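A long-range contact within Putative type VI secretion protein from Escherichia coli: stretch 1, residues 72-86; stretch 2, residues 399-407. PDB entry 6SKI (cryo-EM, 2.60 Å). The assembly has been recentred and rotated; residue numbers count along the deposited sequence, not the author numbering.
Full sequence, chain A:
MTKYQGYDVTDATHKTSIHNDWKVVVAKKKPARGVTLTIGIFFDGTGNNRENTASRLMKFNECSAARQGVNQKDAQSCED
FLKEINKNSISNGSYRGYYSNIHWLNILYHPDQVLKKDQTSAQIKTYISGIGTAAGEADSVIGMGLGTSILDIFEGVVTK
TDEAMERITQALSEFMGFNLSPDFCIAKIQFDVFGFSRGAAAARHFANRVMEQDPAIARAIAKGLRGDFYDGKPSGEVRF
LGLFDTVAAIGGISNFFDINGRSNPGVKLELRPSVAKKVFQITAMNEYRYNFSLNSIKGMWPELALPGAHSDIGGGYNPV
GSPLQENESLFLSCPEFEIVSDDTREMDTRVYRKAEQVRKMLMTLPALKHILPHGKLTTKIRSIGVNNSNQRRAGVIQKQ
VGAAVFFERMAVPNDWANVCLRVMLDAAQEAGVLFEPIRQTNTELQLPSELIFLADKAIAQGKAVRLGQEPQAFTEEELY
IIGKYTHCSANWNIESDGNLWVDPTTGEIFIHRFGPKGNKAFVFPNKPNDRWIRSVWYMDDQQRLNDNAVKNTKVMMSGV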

ATOM      1  N   GLN A  72     -19.480  13.158 -24.832  1.00 58.51           N
ATOM      2  CA  GLN A  72     -18.100  13.171 -25.312  1.00 58.51           C
ATOM      3  C   GLN A  72     -17.683  14.550 -25.807  1.00 58.51           C
ATOM      4  O   GLN A  72     -16.520  14.942 -25.661  1.00 58.51           O
ATOM      5  CB  GLN A  72     -17.910  12.129 -26.412  1.00 58.51           C
ATOM      6  CG  GLN A  72     -17.700  10.729 -25.886  1.00 58.51           C
ATOM      7  CD  GLN A  72     -16.236  10.413 -25.673  1.00 58.51           C
ATOM      8  OE1 GLN A  72     -15.846   9.899 -24.625  1.00 58.51           O
ATOM      9  NE2 GLN A  72     -15.416  10.723 -26.666  1.00 58.51           N
ATOM     10  N   LYS A  73     -18.612  15.297 -26.402  1.00 59.87           N
ATOM     11  CA  LYS A  73     -18.310  16.677 -26.766  1.00 59.87           C
ATOM     12  C   LYS A  73     -18.034  17.514 -25.525  1.00 59.87           C
ATOM     13  O   LYS A  73     -17.058  18.273 -25.481  1.00 59.87           O
ATOM     14  CB  LYS A  73     -19.467  17.269 -27.567  1.00 59.87           C
ATOM     15  CG  LYS A  73     -19.184  17.455 -29.044  1.00 59.87           C
ATOM     16  CD  LYS A  73     -20.132  18.477 -29.657  1.00 59.87           C
ATOM     17  CE  LYS A  73     -20.178  19.765 -28.844  1.00 59.87           C
ATOM     18  NZ  LYS A  73     -18.826  20.341 -28.607  1.00 59.87           N
ATOM     19  N   ASP A  74     -18.870  17.365 -24.497  1.00 59.49           N
ATOM     20  CA  ASP A  74     -18.657  18.093 -23.252  1.00 59.49           C
ATOM     21  C   ASP A  74     -17.391  17.625 -22.549  1.00 59.49           C
ATOM     22  O   ASP A  74     -16.707  18.420 -21.901  1.00 59.49           O
ATOM     23  CB  ASP A  74     -19.871  17.935 -22.341  1.00 59.49           C
ATOM     24  CG  ASP A  74     -20.969  18.928 -22.659  1.00 59.49           C
ATOM     25  OD1 ASP A  74     -20.737  19.831 -23.489  1.00 59.49           O
ATOM     26  OD2 ASP A  74     -22.068  18.805 -22.080  1.00 59.49           O
ATOM     27  N   ALA A  75     -17.060  16.341 -22.665  1.00 57.71           N
ATOM     28  CA  ALA A  75     -15.833  15.843 -22.053  1.00 57.71           C
ATOM     29  C   ALA A  75     -14.600  16.414 -22.742  1.00 57.71           C
ATOM     30  O   ALA A  75     -13.628  16.799 -22.078  1.00 57.71           O
ATOM     31  CB  ALA A  75     -15.819  14.319 -22.089  1.00 57.71           C
ATOM     32  N   GLN A  76     -14.621  16.491 -24.074  1.00 58.46           N
ATOM     33  CA  GLN A  76     -13.502  17.110 -24.770  1.00 58.46           C
ATOM     34  C   GLN A  76     -13.431  18.601 -24.478  1.00 58.46           C
ATOM     35  O   GLN A  76     -12.335  19.167 -24.405  1.00 58.46           O
ATOM     36  CB  GLN A  76     -13.606  16.859 -26.272  1.00 58.46           C
ATOM     37  CG  GLN A  76     -12.475  17.476 -27.064  1.00 58.46           C
ATOM     38  CD  GLN A  76     -11.166  16.752 -26.847  1.00 58.46           C
ATOM     39  OE1 GLN A  76     -10.190  17.335 -26.379  1.00 58.46           O
ATOM     40  NE2 GLN A  76     -11.136  15.472 -27.189  1.00 58.46           N
ATOM     41  N   SER A  77     -14.579  19.244 -24.265  1.00 59.05           N
ATOM     42  CA  SER A  77     -14.561  20.642 -23.859  1.00 59.05           C
ATOM     43  C   SER A  77     -14.000  20.813 -22.456  1.00 59.05           C
ATOM     44  O   SER A  77     -13.319  21.804 -22.189  1.00 59.05           O
ATOM     45  CB  SER A  77     -15.967  21.236 -23.941  1.00 59.05           C
ATOM     46  OG  SER A  77     -16.547  21.008 -25.211  1.00 59.05           O
ATOM     47  N   CYS A  78     -14.261  19.861 -21.558  1.00 58.41           N
ATOM     48  CA  CYS A  78     -13.651  19.899 -20.232  1.00 58.41           C
ATOM     49  C   CYS A  78     -12.139  19.762 -20.325  1.00 58.41           C
ATOM     50  O   CYS A  78     -11.396  20.484 -19.645  1.00 58.41           O
ATOM     51  CB  CYS A  78     -14.223  18.785 -19.357  1.00 58.41           C
ATOM     52  SG  CYS A  78     -15.934  18.998 -18.838  1.00 58.41           S
ATOM     53  N   GLU A  79     -11.668  18.833 -21.159  1.00 59.30           N
ATOM     54  CA  GLU A  79     -10.230  18.680 -21.355  1.00 59.30           C
ATOM     55  C   GLU A  79      -9.612  19.953 -21.918  1.00 59.30           C
ATOM     56  O   GLU A  79      -8.548  20.390 -21.461  1.00 59.30           O
ATOM     57  CB  GLU A  79      -9.945  17.500 -22.279  1.00 59.30           C
ATOM     58  CG  GLU A  79      -8.471  17.300 -22.564  1.00 59.30           C
ATOM     59  CD  GLU A  79      -8.124  15.864 -22.880  1.00 59.30           C
ATOM     60  OE1 GLU A  79      -7.911  15.080 -21.932  1.00 59.30           O
ATOM     61  OE2 GLU A  79      -8.062  15.518 -24.077  1.00 59.30           O
ATOM     62  N   ASP A  80     -10.264  20.561 -22.910  1.00 59.48           N
ATOM     63  CA  ASP A  80      -9.758  21.798 -23.498  1.00 59.48           C
ATOM     64  C   ASP A  80      -9.747  22.930 -22.477  1.00 59.48           C
ATOM     65  O   ASP A  80      -8.796  23.719 -22.424  1.00 59.48           O
ATOM     66  CB  ASP A  80     -10.611  22.174 -24.707  1.00 59.48           C
ATOM     67  CG  ASP A  80     -10.184  21.454 -25.966  1.00 59.48           C
ATOM     68  OD1 ASP A  80      -9.299  20.579 -25.878  1.00 59.48           O
ATOM     69  OD2 ASP A  80     -10.742  21.753 -27.041  1.00 59.48           O
ATOM     70  N   PHE A  81     -10.799  23.021 -21.663  1.00 55.98           N
ATOM     71  CA  PHE A  81     -10.869  24.017 -20.602  1.00 55.98           C
ATOM     72  C   PHE A  81      -9.688  23.876 -19.654  1.00 55.98           C
ATOM     73  O   PHE A  81      -8.978  24.850 -19.373  1.00 55.98           O
ATOM     74  CB  PHE A  81     -12.190  23.841 -19.852  1.00 55.98           C
ATOM     75  CG  PHE A  81     -12.608  25.028 -19.035  1.00 55.98           C
ATOM     76  CD1 PHE A  81     -11.822  26.159 -18.951  1.00 55.98           C
ATOM     77  CD2 PHE A  81     -13.798  24.997 -18.335  1.00 55.98           C
ATOM     78  CE1 PHE A  81     -12.224  27.234 -18.195  1.00 55.98           C
ATOM     79  CE2 PHE A  81     -14.200  26.068 -17.580  1.00 55.98           C
ATOM     80  CZ  PHE A  81     -13.412  27.185 -17.507  1.00 55.98           C
ATOM     81  N   LEU A  82      -9.447  22.656 -19.172  1.00 56.23           N
ATOM     82  CA  LEU A  82      -8.346  22.444 -18.241  1.00 56.23           C
ATOM     83  C   LEU A  82      -7.006  22.747 -18.892  1.00 56.23           C
ATOM     84  O   LEU A  82      -6.132  23.353 -18.265  1.00 56.23           O
ATOM     85  CB  LEU A  82      -8.371  21.014 -17.708  1.00 56.23           C
ATOM     86  CG  LEU A  82      -7.356  20.715 -16.606  1.00 56.23           C
ATOM     87  CD1 LEU A  82      -7.736  21.416 -15.314  1.00 56.23           C
ATOM     88  CD2 LEU A  82      -7.243  19.217 -16.396  1.00 56.23           C
ATOM     89  N   LYS A  83      -6.825  22.341 -20.150  1.00 58.82           N
ATOM     90  CA  LYS A  83      -5.573  22.632 -20.838  1.00 58.82           C
ATOM     91  C   LYS A  83      -5.355  24.132 -20.975  1.00 58.82           C
ATOM     92  O   LYS A  83      -4.219  24.612 -20.890  1.00 58.82           O
ATOM     93  CB  LYS A  83      -5.557  21.964 -22.211  1.00 58.82           C
ATOM     94  CG  LYS A  83      -4.652  20.752 -22.296  1.00 58.82           C
ATOM     95  CD  LYS A  83      -4.990  19.899 -23.507  1.00 58.82           C
ATOM     96  CE  LYS A  83      -4.277  18.559 -23.457  1.00 58.82           C
ATOM     97  NZ  LYS A  83      -5.007  17.575 -22.613  1.00 58.82           N
ATOM     98  N   GLU A  84      -6.431  24.891 -21.186  1.00 59.47           N
ATOM     99  CA  GLU A  84      -6.273  26.325 -21.395  1.00 59.47           C
ATOM    100  C   GLU A  84      -6.035  27.068 -20.083  1.00 59.47           C
ATOM    101  O   GLU A  84      -5.332  28.084 -20.070  1.00 59.47           O
ATOM    102  CB  GLU A  84      -7.476  26.885 -22.152  1.00 59.47           C
ATOM    103  CG  GLU A  84      -8.579  27.470 -21.306  1.00 59.47           C
ATOM    104  CD  GLU A  84      -9.645  28.118 -22.157  1.00 59.47           C
ATOM    105  OE1 GLU A  84     -10.011  27.524 -23.191  1.00 59.47           O
ATOM    106  OE2 GLU A  84     -10.115  29.216 -21.794  1.00 59.47           O
ATOM    107  N   ILE A  85      -6.611  26.600 -18.970  1.00 58.04           N
ATOM    108  CA  ILE A  85      -6.296  27.249 -17.697  1.00 58.04           C
ATOM    109  C   ILE A  85      -4.857  26.969 -17.287  1.00 58.04           C
ATOM    110  O   ILE A  85      -4.137  27.876 -16.853  1.00 58.04           O
ATOM    111  CB  ILE A  85      -7.273  26.841 -16.581  1.00 58.04           C
ATOM    112  CG1 ILE A  85      -8.710  26.805 -17.077  1.00 58.04           C
ATOM    113  CG2 ILE A  85      -7.155  27.801 -15.415  1.00 58.04           C
ATOM    114  CD1 ILE A  85      -9.696  26.552 -15.972  1.00 58.04           C
ATOM    115  N   ASN A  86      -4.413  25.723 -17.402  1.00 60.23           N
ATOM    116  CA  ASN A  86      -3.044  25.388 -17.029  1.00 60.23           C
ATOM    117  C   ASN A  86      -2.236  24.853 -18.208  1.00 60.23           C
ATOM    118  O   ASN A  86      -1.637  25.621 -18.960  1.00 60.23           O
ATOM    119  CB  ASN A  86      -3.039  24.396 -15.852  1.00 60.23           C
ATOM    120  CG  ASN A  86      -3.457  22.979 -16.241  1.00 60.23           C
ATOM    121  OD1 ASN A  86      -3.596  22.638 -17.414  1.00 60.23           O
ATOM    122  ND2 ASN A  86      -3.659  22.142 -15.233  1.00 60.23           N
TER
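Stretch 2 399-407: KQVGAAVFF

Stretch 2 is a length of β-strand, extended from K399 through F407 and continuing beyond both ends, and it lies across the helix formed by residues 72-85. The two N-to-C directions differ by 65°, with a signed crossing angle of -65°, and the axes approach to 10.2 Å. The register is set by F81 against G402, whose CA atoms are 8.2 Å apart, and by I85 against F406, with CA atoms 9.0 Å apart: one helical turn is matched to four strand residues.

The strand's alternation decides which residues take part. Q400, A404 and F406 direct their CA-to-CB bonds toward the helix, and a CB on G402 would do the same; A403 points away, while V401, V405 and F407 are out of reach. On the helix the answering residues are S77, F81 and I85, spaced four apart so that they fall along one side.

F81, with chi1 in t and chi2 near 0°, extends its ring to the strand where the strand residues are smallest. Its CE2 lies 4.0 Å from G402 O, 3.9 Å from A404 N and 4.0 Å from A404 CB. A404 N meets the ring at its edge, near its plane, so F81 inserts against the backbone rather than lying flat on it. An ideal CB on G402 would come 4.3 Å from F81 CD2.

One turn on, the large residue belongs to the strand. F406 adopts a chi1 of -148°, between wells, and a chi2 of 65°, and its ring receives I85 over one face. I85, m at chi1 and t at chi2, places CG2 3.5 Å from F406 CE2 and 3.8 Å from the ring centroid, 23° off the normal, a CH-pi contact. L82 begins sideways, but its t, p conformation brings the end of the side chain nearer, with CD1 3.9 Å from F406 CE1 at the ring edge. F406 thus meets two aliphatic residues three apart, nearly one helical turn.

The other end is polar and looser. Q400, t at both chi1 and chi2, reaches toward the helix beside S77 and D74, its NE2 3.7 Å from S77 OG and 4.0 Å from D74 OD1. S77, in m, turns its hydroxyl back to its own helix, donating a hydrogen bond from OG to K73 O at 2.8 Å. No hydrogen bond crosses between the stretches; the 361 Å² of buried surface rests on packing, with F406 the most covered residue.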

ATOM      1  N   LYS A 399     -22.121  31.265 -29.073  1.00 67.33           N
ATOM      2  CA  LYS A 399     -20.919  30.953 -28.320  1.00 67.33           C
ATOM      3  C   LYS A 399     -21.217  29.800 -27.377  1.00 67.33           C
ATOM      4  O   LYS A 399     -22.329  29.680 -26.860  1.00 67.33           O
ATOM      5  CB  LYS A 399     -20.428  32.165 -27.513  1.00 67.33           C
ATOM      6  CG  LYS A 399     -21.258  32.440 -26.266  1.00 67.33           C
ATOM      7  CD  LYS A 399     -21.304  33.906 -25.893  1.00 67.33           C
ATOM      8  CE  LYS A 399     -19.921  34.502 -25.769  1.00 67.33           C
ATOM      9  NZ  LYS A 399     -19.981  35.862 -25.167  1.00 67.33           N
ATOM     10  N   GLN A 400     -20.227  28.950 -27.161  1.00 64.89           N
ATOM     11  CA  GLN A 400     -20.286  27.965 -26.094  1.00 64.89           C
ATOM     12  C   GLN A 400     -19.598  28.560 -24.876  1.00 64.89           C
ATOM     13  O   GLN A 400     -18.411  28.904 -24.935  1.00 64.89           O
ATOM     14  CB  GLN A 400     -19.626  26.647 -26.495  1.00 64.89           C
ATOM     15  CG  GLN A 400     -20.005  25.495 -25.579  1.00 64.89           C
ATOM     16  CD  GLN A 400     -19.073  24.315 -25.699  1.00 64.89           C
ATOM     17  OE1 GLN A 400     -17.880  24.475 -25.946  1.00 64.89           O
ATOM     18  NE2 GLN A 400     -19.612  23.116 -25.521  1.00 64.89           N
ATOM     19  N   VAL A 401     -20.351  28.701 -23.791  1.00 63.01           N
ATOM     20  CA  VAL A 401     -19.852  29.220 -22.527  1.00 63.01           C
ATOM     21  C   VAL A 401     -19.833  28.069 -21.535  1.00 63.01           C
ATOM     22  O   VAL A 401     -20.863  27.430 -21.289  1.00 63.01           O
ATOM     23  CB  VAL A 401     -20.715  30.378 -22.008  1.00 63.01           C
ATOM     24  CG1 VAL A 401     -20.456  30.607 -20.531  1.00 63.01           C
ATOM     25  CG2 VAL A 401     -20.436  31.637 -22.797  1.00 63.01           C
ATOM     26  N   GLY A 402     -18.663  27.793 -20.991  1.00 59.18           N
ATOM     27  CA  GLY A 402     -18.506  26.810 -19.935  1.00 59.18           C
ATOM     28  C   GLY A 402     -18.001  27.485 -18.677  1.00 59.18           C
ATOM     29  O   GLY A 402     -17.248  28.452 -18.743  1.00 59.18           O
ATOM     30  N   ALA A 403     -18.439  26.982 -17.537  1.00 57.58           N
ATOM     31  CA  ALA A 403     -18.012  27.505 -16.252  1.00 57.58           C
ATOM     32  C   ALA A 403     -17.632  26.354 -15.340  1.00 57.58           C
ATOM     33  O   ALA A 403     -18.232  25.273 -15.401  1.00 57.58           O
ATOM     34  CB  ALA A 403     -19.101  28.356 -15.600  1.00 57.58           C
ATOM     35  N   ALA A 404     -16.609  26.581 -14.522  1.00 54.65           N
ATOM     36  CA  ALA A 404     -16.215  25.618 -13.504  1.00 54.65           C
ATOM     37  C   ALA A 404     -15.652  26.362 -12.304  1.00 54.65           C
ATOM     38  O   ALA A 404     -15.416  27.567 -12.352  1.00 54.65           O
ATOM     39  CB  ALA A 404     -15.196  24.615 -14.044  1.00 54.65           C
ATOM     40  N   VAL A 405     -15.461  25.637 -11.209  1.00 52.90           N
ATOM     41  CA  VAL A 405     -14.793  26.175 -10.029  1.00 52.90           C
ATOM     42  C   VAL A 405     -13.352  25.687 -10.025  1.00 52.90           C
ATOM     43  O   VAL A 405     -13.096  24.480 -10.043  1.00 52.90           O
ATOM     44  CB  VAL A 405     -15.518  25.770  -8.740  1.00 52.90           C
ATOM     45  CG1 VAL A 405     -14.878  26.447  -7.549  1.00 52.90           C
ATOM     46  CG2 VAL A 405     -16.972  26.136  -8.832  1.00 52.90           C
ATOM     47  N   PHE A 406     -12.412  26.622 -10.001  1.00 52.00           N
ATOM     48  CA  PHE A 406     -10.990  26.326 -10.056  1.00 52.00           C
ATOM     49  C   PHE A 406     -10.319  26.686  -8.739  1.00 52.00           C
ATOM     50  O   PHE A 406     -10.588  27.741  -8.156  1.00 52.00           O
ATOM     51  CB  PHE A 406     -10.322  27.094 -11.195  1.00 52.00           C
ATOM     52  CG  PHE A 406      -9.174  26.367 -11.822  1.00 52.00           C
ATOM     53  CD1 PHE A 406      -9.377  25.180 -12.498  1.00 52.00           C
ATOM     54  CD2 PHE A 406      -7.895  26.872 -11.741  1.00 52.00           C
ATOM     55  CE1 PHE A 406      -8.326  24.512 -13.079  1.00 52.00           C
ATOM     56  CE2 PHE A 406      -6.839  26.205 -12.315  1.00 52.00           C
ATOM     57  CZ  PHE A 406      -7.058  25.026 -12.988  1.00 52.00           C
ATOM     58  N   PHE A 407      -9.451  25.799  -8.276  1.00 50.48           N
ATOM     59  CA  PHE A 407      -8.602  26.033  -7.121  1.00 50.48           C
ATOM     60  C   PHE A 407      -7.155  26.044  -7.585  1.00 50.48           C
ATOM     61  O   PHE A 407      -6.706  25.101  -8.244  1.00 50.48           O
ATOM     62  CB  PHE A 407      -8.814  24.957  -6.059  1.00 50.48           C
ATOM     63  CG  PHE A 407      -8.044  25.192  -4.797  1.00 50.48           C
ATOM     64  CD1 PHE A 407      -8.258  26.328  -4.044  1.00 50.48           C
ATOM     65  CD2 PHE A 407      -7.106  24.275  -4.364  1.00 50.48           C
ATOM     66  CE1 PHE A 407      -7.553  26.543  -2.887  1.00 50.48           C
ATOM     67  CE2 PHE A 407      -6.400  24.488  -3.208  1.00 50.48           C
ATOM     68  CZ  PHE A 407      -6.625  25.623  -2.468  1.00 50.48           C
TER